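Local coordinates for protein anti-restriction endonuclease (Enterobacteria phage T4, PDB 3WX4) that acts as a DNA mimic that strongly inhibits the host McrA endonuclease and inhibits the DNA binding of the bacterial histone-like protein H-NS, helping the phage evade host defence, at residues Ile15-Lys20 and Tyr85-Tyr90; Glu39-Leu42 and Leu48-Thr51; His41-Asp46 and Met79-Asp84. All coordinates share one frame; numbering follows the deposited sequence.

Contact 1 of 3, residues Ile15-Lys20 and Tyr85-Tyr90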
loop_
_atom_site.group_PDB
_atom_site.type_symbol
_atom_site.label_atom_id
_atom_site.label_comp_id
_atom_site.label_asym_id
_atom_site.label_seq_id
_atom_site.Cartn_x
_atom_site.Cartn_y
_atom_site.Cartn_z
ATOM N N ILE A 15 4.880 -16.252 -8.990
ATOM C CA ILE A 15 4.998 -17.220 -7.949
ATOM C C ILE A 15 4.686 -18.515 -8.632
ATOM O O ILE A 15 3.515 -18.874 -8.863
ATOM C CB ILE A 15 4.048 -16.892 -6.776
ATOM C CG1 ILE A 15 4.390 -15.515 -6.216
ATOM C CG2 ILE A 15 4.196 -17.916 -5.686
ATOM C CD1 ILE A 15 3.487 -15.060 -5.061
ATOM N N ASP A 16 5.750 -19.224 -9.022
ATOM C CA ASP A 16 5.584 -20.493 -9.737
ATOM C C ASP A 16 4.570 -21.513 -9.163
ATOM O O ASP A 16 3.713 -22.038 -9.906
ATOM C CB ASP A 16 6.929 -21.216 -9.841
ATOM C CG ASP A 16 8.002 -20.416 -10.649
ATOM O OD1 ASP A 16 7.685 -19.438 -11.404
ATOM O OD2 ASP A 16 9.193 -20.821 -10.523
ATOM N N ILE A 17 4.683 -21.837 -7.875
ATOM C CA ILE A 17 3.794 -22.841 -7.332
ATOM C C ILE A 17 2.315 -22.413 -7.399
ATOM O O ILE A 17 1.430 -23.277 -7.512
ATOM C CB ILE A 17 4.182 -23.250 -5.895
ATOM C CG1 ILE A 17 3.608 -24.617 -5.607
ATOM C CG2 ILE A 17 3.679 -22.226 -4.847
ATOM C CD1 ILE A 17 4.228 -25.327 -4.364
ATOM N N LEU A 18 2.055 -21.105 -7.362
ATOM C CA LEU A 18 0.639 -20.641 -7.430
ATOM C C LEU A 18 0.176 -20.695 -8.855
ATOM O O LEU A 18 -1.002 -21.027 -9.112
ATOM C CB LEU A 18 0.454 -19.207 -6.898
ATOM C CG LEU A 18 0.373 -19.175 -5.356
ATOM C CD1 LEU A 18 0.485 -17.688 -4.893
ATOM C CD2 LEU A 18 -0.942 -19.858 -4.829
ATOM N N GLU A 19 1.075 -20.345 -9.796
ATOM C CA GLU A 19 0.693 -20.438 -11.205
ATOM C C GLU A 19 0.354 -21.909 -11.520
ATOM O O GLU A 19 -0.630 -22.195 -12.212
ATOM C CB GLU A 19 1.827 -20.001 -12.132
ATOM C CG GLU A 19 1.520 -20.243 -13.606
ATOM C CD GLU A 19 2.646 -19.786 -14.521
ATOM O OE1 GLU A 19 3.814 -20.169 -14.200
ATOM O OE2 GLU A 19 2.359 -19.075 -15.515
ATOM N N LYS A 20 1.149 -22.851 -11.023
ATOM C CA LYS A 20 0.851 -24.242 -11.272
ATOM C C LYS A 20 -0.457 -24.690 -10.601
ATOM O O LYS A 20 -1.158 -25.554 -11.143
ATOM C CB LYS A 20 1.978 -25.146 -10.786
ATOM C CG LYS A 20 3.075 -25.277 -11.787
ATOM C CD LYS A 20 4.315 -25.883 -11.139
ATOM C CE LYS A 20 5.185 -26.557 -12.204
ATOM N NZ LYS A 20 4.482 -27.775 -12.826
ATOM N N TYR A 85 0.786 -22.203 2.992
ATOM C CA TYR A 85 -0.328 -23.003 2.459
ATOM C C TYR A 85 0.115 -24.425 2.078
ATOM O O TYR A 85 -0.717 -25.304 1.830
ATOM C CB TYR A 85 -0.936 -22.332 1.227
ATOM C CG TYR A 85 -1.700 -21.086 1.568
ATOM C CD1 TYR A 85 -3.032 -21.166 2.006
ATOM C CD2 TYR A 85 -1.088 -19.841 1.523
ATOM C CE1 TYR A 85 -3.724 -20.036 2.392
ATOM C CE2 TYR A 85 -1.784 -18.671 1.918
ATOM C CZ TYR A 85 -3.109 -18.790 2.355
ATOM O OH TYR A 85 -3.801 -17.667 2.788
ATOM N N GLU A 86 1.415 -24.666 2.007
ATOM C CA GLU A 86 1.895 -26.014 1.666
ATOM C C GLU A 86 1.172 -26.509 0.418
ATOM O O GLU A 86 0.562 -27.580 0.408
ATOM C CB GLU A 86 1.631 -26.983 2.821
ATOM C CG GLU A 86 2.403 -26.654 4.106
ATOM C CD GLU A 86 2.079 -27.634 5.239
ATOM O OE1 GLU A 86 1.059 -27.448 5.949
ATOM O OE2 GLU A 86 2.846 -28.611 5.397
ATOM N N ILE A 87 1.250 -25.698 -0.623
ATOM C CA ILE A 87 0.599 -26.015 -1.877
ATOM C C ILE A 87 1.153 -27.297 -2.540
ATOM O O ILE A 87 0.457 -27.948 -3.305
ATOM C CB ILE A 87 0.685 -24.820 -2.779
ATOM C CG1 ILE A 87 0.018 -23.623 -2.052
ATOM C CG2 ILE A 87 -0.105 -25.133 -4.112
ATOM C CD1 ILE A 87 0.298 -22.274 -2.645
ATOM N N GLU A 88 2.398 -27.659 -2.215
ATOM C CA GLU A 88 2.998 -28.887 -2.744
ATOM C C GLU A 88 2.051 -30.073 -2.493
ATOM O O GLU A 88 1.967 -30.982 -3.289
ATOM C CB GLU A 88 4.341 -29.170 -2.035
ATOM C CG GLU A 88 5.435 -28.169 -2.398
ATOM C CD GLU A 88 5.397 -26.886 -1.560
ATOM O OE1 GLU A 88 4.672 -26.835 -0.516
ATOM O OE2 GLU A 88 6.114 -25.933 -1.959
ATOM N N ASP A 89 1.368 -30.065 -1.355
ATOM C CA ASP A 89 0.453 -31.131 -1.007
ATOM C C ASP A 89 -0.528 -31.480 -2.138
ATOM O O ASP A 89 -0.792 -32.652 -2.414
ATOM C CB ASP A 89 -0.401 -30.742 0.209
ATOM C CG ASP A 89 0.373 -30.789 1.546
ATOM O OD1 ASP A 89 1.614 -30.960 1.552
ATOM O OD2 ASP A 89 -0.284 -30.629 2.604
ATOM N N TYR A 90 -1.074 -30.460 -2.788
ATOM C CA TYR A 90 -2.097 -30.717 -3.817
ATOM C C TYR A 90 -1.641 -31.473 -5.018
ATOM O O TYR A 90 -2.386 -32.303 -5.572
ATOM C CB TYR A 90 -2.735 -29.392 -4.235
ATOM C CG TYR A 90 -3.347 -28.709 -3.042
ATOM C CD1 TYR A 90 -4.443 -29.269 -2.374
ATOM C CD2 TYR A 90 -2.784 -27.543 -2.527
ATOM C CE1 TYR A 90 -4.960 -28.670 -1.209
ATOM C CE2 TYR A 90 -3.280 -26.942 -1.377
ATOM C CZ TYR A 90 -4.362 -27.508 -0.729
ATOM O OH TYR A 90 -4.824 -26.885 0.392
#
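Ile-17 and Leu-18, in the first turn of helix 16-24, close on Ile-87, which lies in the bend between helix 71-84 and the short helix 88-91. In this alpha+beta fold, built of helices on a three-stranded antiparallel sheet, the first turn of helix 16-24 thus packs against the link between the last two helices, and parts far apart in sequence are brought together.

Apolar contact does most of the work. The two isoleucines point toward each other, their CA atoms 7.1 Å apart, and their side chains cross at a slant. CG1 of Ile-17 lies 4.0 Å from CG2 of Ile-87, while CD1 of Ile-17 comes to 3.9 Å from CB of Ile-87. Farther out, CD1 of Ile-87 touches two residues of the first turn: it is 4.0 Å from CG2 of Ile-17, and it presses on CD2 of Leu-18, whose side chain runs across it at about a right angle. That last methyl pair, CD2 of Leu-18 and CD1 of Ile-87, is closer than usual at 3.5 Å. The isoleucine reaches them because its CG1 lies anti to the carbonyl carbon (chi1 -58°). Beneath this layer Val-82 meets Ile-17, and Leu-18 continues inward to Tyr-29, Leu-36 and Phe-61.

Backbone geometry sets the turn. Glu-86 leaves the helical path with a positive phi of 50°, a left-handed conformation that turns the chain and presents Ile-87 to helix 16-24.

A polar side chain borders the apolar one without bonding to it. The chain of Glu-88 bends at chi2 (84°) and folds its carboxylate back over the end of Ile-17. CD1 of Ile-17 is 3.7 Å from CG of Glu-88 and a close 3.1 Å from OE2 of Glu-88.

Contact 2 of 3, residues Glu39-Leu42 and Leu48-Thr51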
loop_
_atom_site.group_PDB
_atom_site.type_symbol
_atom_site.label_atom_id
_atom_site.label_comp_id
_atom_site.label_asym_id
_atom_site.label_seq_id
_atom_site.Cartn_x
_atom_site.Cartn_y
_atom_site.Cartn_z
ATOM N N GLU A 39 -4.404 -11.036 3.726
ATOM C CA GLU A 39 -3.549 -11.151 4.900
ATOM C C GLU A 39 -2.274 -10.356 4.760
ATOM O O GLU A 39 -1.819 -9.780 5.754
ATOM C CB GLU A 39 -3.220 -12.618 5.253
ATOM C CG GLU A 39 -4.394 -13.319 5.949
ATOM C CD GLU A 39 -4.071 -14.743 6.483
ATOM O OE1 GLU A 39 -5.022 -15.389 7.043
ATOM O OE2 GLU A 39 -2.894 -15.205 6.329
ATOM N N LEU A 40 -1.684 -10.316 3.570
ATOM C CA LEU A 40 -0.459 -9.531 3.386
ATOM C C LEU A 40 -0.765 -8.054 3.624
ATOM O O LEU A 40 0.040 -7.329 4.218
ATOM C CB LEU A 40 0.138 -9.728 1.990
ATOM C CG LEU A 40 0.827 -11.104 1.782
ATOM C CD1 LEU A 40 1.062 -11.343 0.269
ATOM C CD2 LEU A 40 2.190 -11.169 2.571
ATOM N N HIS A 41 -1.921 -7.601 3.169
ATOM C CA HIS A 41 -2.295 -6.216 3.387
ATOM C C HIS A 41 -2.648 -5.940 4.844
ATOM O O HIS A 41 -2.391 -4.847 5.353
ATOM C CB HIS A 41 -3.481 -5.833 2.501
ATOM C CG HIS A 41 -3.085 -5.570 1.086
ATOM N ND1 HIS A 41 -3.944 -5.745 0.020
ATOM C CD2 HIS A 41 -1.914 -5.128 0.564
ATOM C CE1 HIS A 41 -3.318 -5.415 -1.098
ATOM N NE2 HIS A 41 -2.085 -5.035 -0.796
ATOM N N LEU A 42 -3.228 -6.907 5.525
ATOM C CA LEU A 42 -3.610 -6.628 6.896
ATOM C C LEU A 42 -2.412 -6.568 7.825
ATOM O O LEU A 42 -2.384 -5.762 8.750
ATOM C CB LEU A 42 -4.643 -7.656 7.398
ATOM C CG LEU A 42 -6.071 -7.487 6.830
ATOM C CD1 LEU A 42 -6.985 -8.621 7.305
ATOM C CD2 LEU A 42 -6.681 -6.130 7.275
ATOM N N LEU A 48 2.169 -2.695 -1.540
ATOM C CA LEU A 48 0.829 -3.034 -2.098
ATOM C C LEU A 48 1.060 -4.294 -2.904
ATOM O O LEU A 48 2.155 -4.498 -3.472
ATOM C CB LEU A 48 0.348 -1.939 -3.047
ATOM C CG LEU A 48 -0.007 -0.595 -2.440
ATOM C CD1 LEU A 48 -0.249 0.416 -3.594
ATOM C CD2 LEU A 48 -1.277 -0.735 -1.550
ATOM N N ILE A 49 0.053 -5.166 -2.982
ATOM C CA ILE A 49 0.216 -6.365 -3.795
ATOM C C ILE A 49 -1.168 -6.679 -4.341
ATOM O O ILE A 49 -2.192 -6.332 -3.711
ATOM C CB ILE A 49 0.728 -7.546 -2.976
ATOM C CG1 ILE A 49 0.954 -8.739 -3.901
ATOM C CG2 ILE A 49 -0.231 -7.851 -1.821
ATOM C CD1 ILE A 49 1.515 -9.946 -3.196
ATOM N N GLY A 50 -1.218 -7.299 -5.512
ATOM C CA GLY A 50 -2.532 -7.630 -6.052
ATOM C C GLY A 50 -2.359 -8.550 -7.250
ATOM O O GLY A 50 -1.268 -8.692 -7.838
ATOM N N THR A 51 -3.461 -9.202 -7.626
ATOM C CA THR A 51 -3.419 -10.077 -8.792
ATOM C C THR A 51 -3.692 -9.180 -9.995
ATOM O O THR A 51 -4.110 -8.023 -9.866
ATOM C CB THR A 51 -4.583 -11.117 -8.708
ATOM O OG1 THR A 51 -5.788 -10.394 -8.450
ATOM C CG2 THR A 51 -4.365 -12.024 -7.545
#
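His-41 reaches from helix 26-43 to the backbone of Ile-49 and accepts its N-H through the imidazole. The backbone N of Ile-49 donates to NE2 of His-41 at 3.1 Å, with an N-H...N angle of 155°, and the donor is tilted 19° from the ring plane. With CG set anti to the carbonyl carbon (chi1 -78°), the ring reaches out from the helix and turns its NE2-CE1 side to the strand. CE1 of His-41 comes to 3.0 Å from O of Ile-49, an oblique approach; NE2 is also near that oxygen, but the angle is too poor for a bond. CA of Leu-48 sits near the ring plane, at the ring edge, 3.8 Å from NE2 of His-41.

Helix 26-43 thus packs on strand 47-51, an outermost strand of the chain's three-stranded antiparallel sheet. Leu-48 and Gly-50 make their backbone bonds to Ile-64 and Tyr-62 of strand 60-65, whereas the N-H of the intervening Ile-49 is used by the histidine.

The two branches of Ile-49 have different partners. CG2, lodged between the backbone N and the carbonyl carbon, comes to 3.5 Å from NE2 of His-41. CG1 instead extends anti to the backbone N and carries CD1 to 3.8 Å from CD1 of Leu-40, the two side chains crossing at a slant. Ile-78 of helix 71-84 touches both Leu-40 and Ile-49. Across the dimer interface, His-41 packs on Asn-45 of the second subunit, and Leu-48 meets Leu-48 of that subunit.

Contact 3 of 3, residues His41-Asp46 and Met79-Asp84; sequences HLENND and MIYVHD
Tyr-81 reaches from helix 71-84 to Glu-43 and Asn-44, where helix 26-43 runs out into the loop before strand 47-51. At the surface of the alpha+beta fold, helix 71-84 packs here beside the C-terminal end of helix 26-43 through this one tyrosine. The CA atoms of Glu-43 and Tyr-81 stay 10.7 Å apart, so the gap is spanned by side chains, with the phenol providing most of the length.

In the first shell, the phenolic oxygen meets two neighbours. ND2 of Asn-44 donates a weak, long hydrogen bond of 3.4 Å to OH of Tyr-81, bent to 145° at the hydrogen. The amide comes against the ring from the opposite direction, with the two planes 69° apart, and lies oblique to the ring. Glu-43 supplies aliphatic contact, its CB packing against the same oxygen. The chain of Glu-43 then bends at chi2 and sends OE1 alongside the tyrosine edge, near the ring plane and 4.0 Å from CE1 of Tyr-81. Carboxylate and ring stand at 73° to each other, and no hydrogen bond joins them.

The next shell positions these groups. The stronger partner of the Asn-44 amide is O of Leu-40, which ND2 also reaches, tying the loop residue back to the last turn of its own helix. Tyr-81 rests on Leu-36 and Leu-40 of helix 26-43, and the loop that carries Asn-44 borders the second subunit. Supported in this way along the neighbouring helix, the tyrosine brings its OH to 3.3 Å from CB of Glu-43.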
loop_
_atom_site.group_PDB
_atom_site.type_symbol
_atom_site.label_atom_id
_atom_site.label_comp_id
_atom_site.label_asym_id
_atom_site.label_seq_id
_atom_site.Cartn_x
_atom_site.Cartn_y
_atom_site.Cartn_z
ATOM N N HIS A 41 -1.921 -7.601 3.169
ATOM C CA HIS A 41 -2.295 -6.216 3.387
ATOM C C HIS A 41 -2.648 -5.940 4.844
ATOM O O HIS A 41 -2.391 -4.847 5.353
ATOM C CB HIS A 41 -3.481 -5.833 2.501
ATOM C CG HIS A 41 -3.085 -5.570 1.086
ATOM N ND1 HIS A 41 -3.944 -5.745 0.020
ATOM C CD2 HIS A 41 -1.914 -5.128 0.564
ATOM C CE1 HIS A 41 -3.318 -5.415 -1.098
ATOM N NE2 HIS A 41 -2.085 -5.035 -0.796
ATOM N N LEU A 42 -3.228 -6.907 5.525
ATOM C CA LEU A 42 -3.610 -6.628 6.896
ATOM C C LEU A 42 -2.412 -6.568 7.825
ATOM O O LEU A 42 -2.384 -5.762 8.750
ATOM C CB LEU A 42 -4.643 -7.656 7.398
ATOM C CG LEU A 42 -6.071 -7.487 6.830
ATOM C CD1 LEU A 42 -6.985 -8.621 7.305
ATOM C CD2 LEU A 42 -6.681 -6.130 7.275
ATOM N N GLU A 43 -1.393 -7.361 7.526
ATOM C CA GLU A 43 -0.201 -7.462 8.375
ATOM C C GLU A 43 1.031 -6.734 7.935
ATOM O O GLU A 43 2.088 -6.851 8.558
ATOM C CB GLU A 43 0.096 -8.932 8.538
ATOM C CG GLU A 43 -1.224 -9.624 8.655
ATOM C CD GLU A 43 -1.253 -10.646 9.723
ATOM O OE1 GLU A 43 -0.894 -11.812 9.400
ATOM O OE2 GLU A 43 -1.615 -10.264 10.879
ATOM N N ASN A 44 0.921 -5.974 6.859
ATOM C CA ASN A 44 2.091 -5.285 6.378
ATOM C C ASN A 44 1.638 -3.974 5.848
ATOM O O ASN A 44 0.703 -3.918 5.037
ATOM C CB ASN A 44 2.741 -6.095 5.262
ATOM C CG ASN A 44 3.234 -7.427 5.743
ATOM O OD1 ASN A 44 4.364 -7.534 6.259
ATOM N ND2 ASN A 44 2.391 -8.462 5.606
ATOM N N ASN A 45 2.310 -2.902 6.256
ATOM C CA ASN A 45 1.881 -1.595 5.816
ATOM C C ASN A 45 2.805 -0.929 4.851
ATOM O O ASN A 45 2.522 0.183 4.455
ATOM C CB ASN A 45 1.701 -0.680 7.030
ATOM C CG ASN A 45 2.964 -0.622 7.879
ATOM O OD1 ASN A 45 4.101 -0.575 7.334
ATOM N ND2 ASN A 45 2.794 -0.634 9.211
ATOM N N ASP A 46 3.862 -1.610 4.431
ATOM C CA ASP A 46 4.865 -1.024 3.539
ATOM C C ASP A 46 4.939 -1.500 2.070
ATOM O O ASP A 46 5.961 -1.322 1.382
ATOM C CB ASP A 46 6.260 -1.152 4.201
ATOM C CG ASP A 46 6.538 -2.574 4.729
ATOM O OD1 ASP A 46 5.723 -3.498 4.444
ATOM O OD2 ASP A 46 7.578 -2.778 5.423
ATOM N N MET A 79 6.729 -14.846 0.210
ATOM C CA MET A 79 6.967 -16.283 0.179
ATOM C C MET A 79 6.723 -16.971 1.480
ATOM O O MET A 79 6.273 -18.111 1.489
ATOM C CB MET A 79 8.358 -16.608 -0.357
ATOM C CG MET A 79 8.555 -16.105 -1.776
ATOM S SD MET A 79 7.190 -16.815 -2.895
ATOM C CE MET A 79 7.397 -18.555 -2.535
ATOM N N ILE A 80 7.002 -16.310 2.607
ATOM C CA ILE A 80 6.711 -16.955 3.894
ATOM C C ILE A 80 5.213 -17.287 3.973
ATOM O O ILE A 80 4.811 -18.361 4.415
ATOM C CB ILE A 80 7.094 -16.025 5.094
ATOM C CG1 ILE A 80 8.611 -16.112 5.331
ATOM C CG2 ILE A 80 6.356 -16.453 6.354
ATOM C CD1 ILE A 80 9.204 -14.903 6.095
ATOM N N TYR A 81 4.382 -16.330 3.580
ATOM C CA TYR A 81 2.933 -16.557 3.595
ATOM C C TYR A 81 2.566 -17.634 2.596
ATOM O O TYR A 81 1.756 -18.484 2.900
ATOM C CB TYR A 81 2.192 -15.271 3.239
ATOM C CG TYR A 81 2.152 -14.291 4.373
ATOM C CD1 TYR A 81 0.985 -14.109 5.115
ATOM C CD2 TYR A 81 3.266 -13.497 4.669
ATOM C CE1 TYR A 81 0.912 -13.137 6.129
ATOM C CE2 TYR A 81 3.215 -12.536 5.669
ATOM C CZ TYR A 81 2.037 -12.354 6.393
ATOM O OH TYR A 81 1.965 -11.361 7.341
ATOM N N VAL A 82 3.167 -17.607 1.408
ATOM C CA VAL A 82 2.857 -18.635 0.392
ATOM C C VAL A 82 3.222 -20.041 0.890
ATOM O O VAL A 82 2.410 -20.983 0.819
ATOM C CB VAL A 82 3.588 -18.336 -0.985
ATOM C CG1 VAL A 82 3.447 -19.583 -1.963
ATOM C CG2 VAL A 82 3.033 -17.060 -1.599
ATOM N N HIS A 83 4.432 -20.193 1.445
ATOM C CA HIS A 83 4.843 -21.523 1.913
ATOM C C HIS A 83 3.925 -22.066 2.963
ATOM O O HIS A 83 3.758 -23.292 3.107
ATOM C CB HIS A 83 6.269 -21.495 2.455
ATOM C CG HIS A 83 7.282 -21.206 1.404
ATOM N ND1 HIS A 83 7.318 -21.902 0.211
ATOM C CD2 HIS A 83 8.283 -20.296 1.346
ATOM C CE1 HIS A 83 8.301 -21.425 -0.536
ATOM N NE2 HIS A 83 8.901 -20.451 0.126
ATOM N N ASP A 84 3.315 -21.169 3.721
ATOM C CA ASP A 84 2.431 -21.640 4.759
ATOM C C ASP A 84 1.235 -22.444 4.237
ATOM O O ASP A 84 0.712 -23.277 4.964
ATOM C CB ASP A 84 1.935 -20.475 5.604
ATOM C CG ASP A 84 1.256 -20.958 6.878
ATOM O OD1 ASP A 84 1.950 -21.667 7.655
ATOM O OD2 ASP A 84 0.049 -20.663 7.093
#

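Overall arrangement
The three contacts differ in chemistry as well as in depth. Contact 2 is buried and joins helix 26-43 to the sheet through a side-chain-to-backbone hydrogen bond and apolar packing. Contact 3 uses the same helix, sharing His-41 and Leu-42, but lies at the surface and has one weak hydrogen bond and limited packing; the centres of contacts 2 and 3 are about 7 Å apart, and both touch the second subunit. Contact 1, partly buried, has its centre about 16 to 18 Å from those of the others, involves no other subunit and is essentially apolar. Val-82 connects it with contact 3, while Leu-40 against Tyr-81 connects contacts 2 and 3. Both later contacts are nested within the loop closed by contact 1.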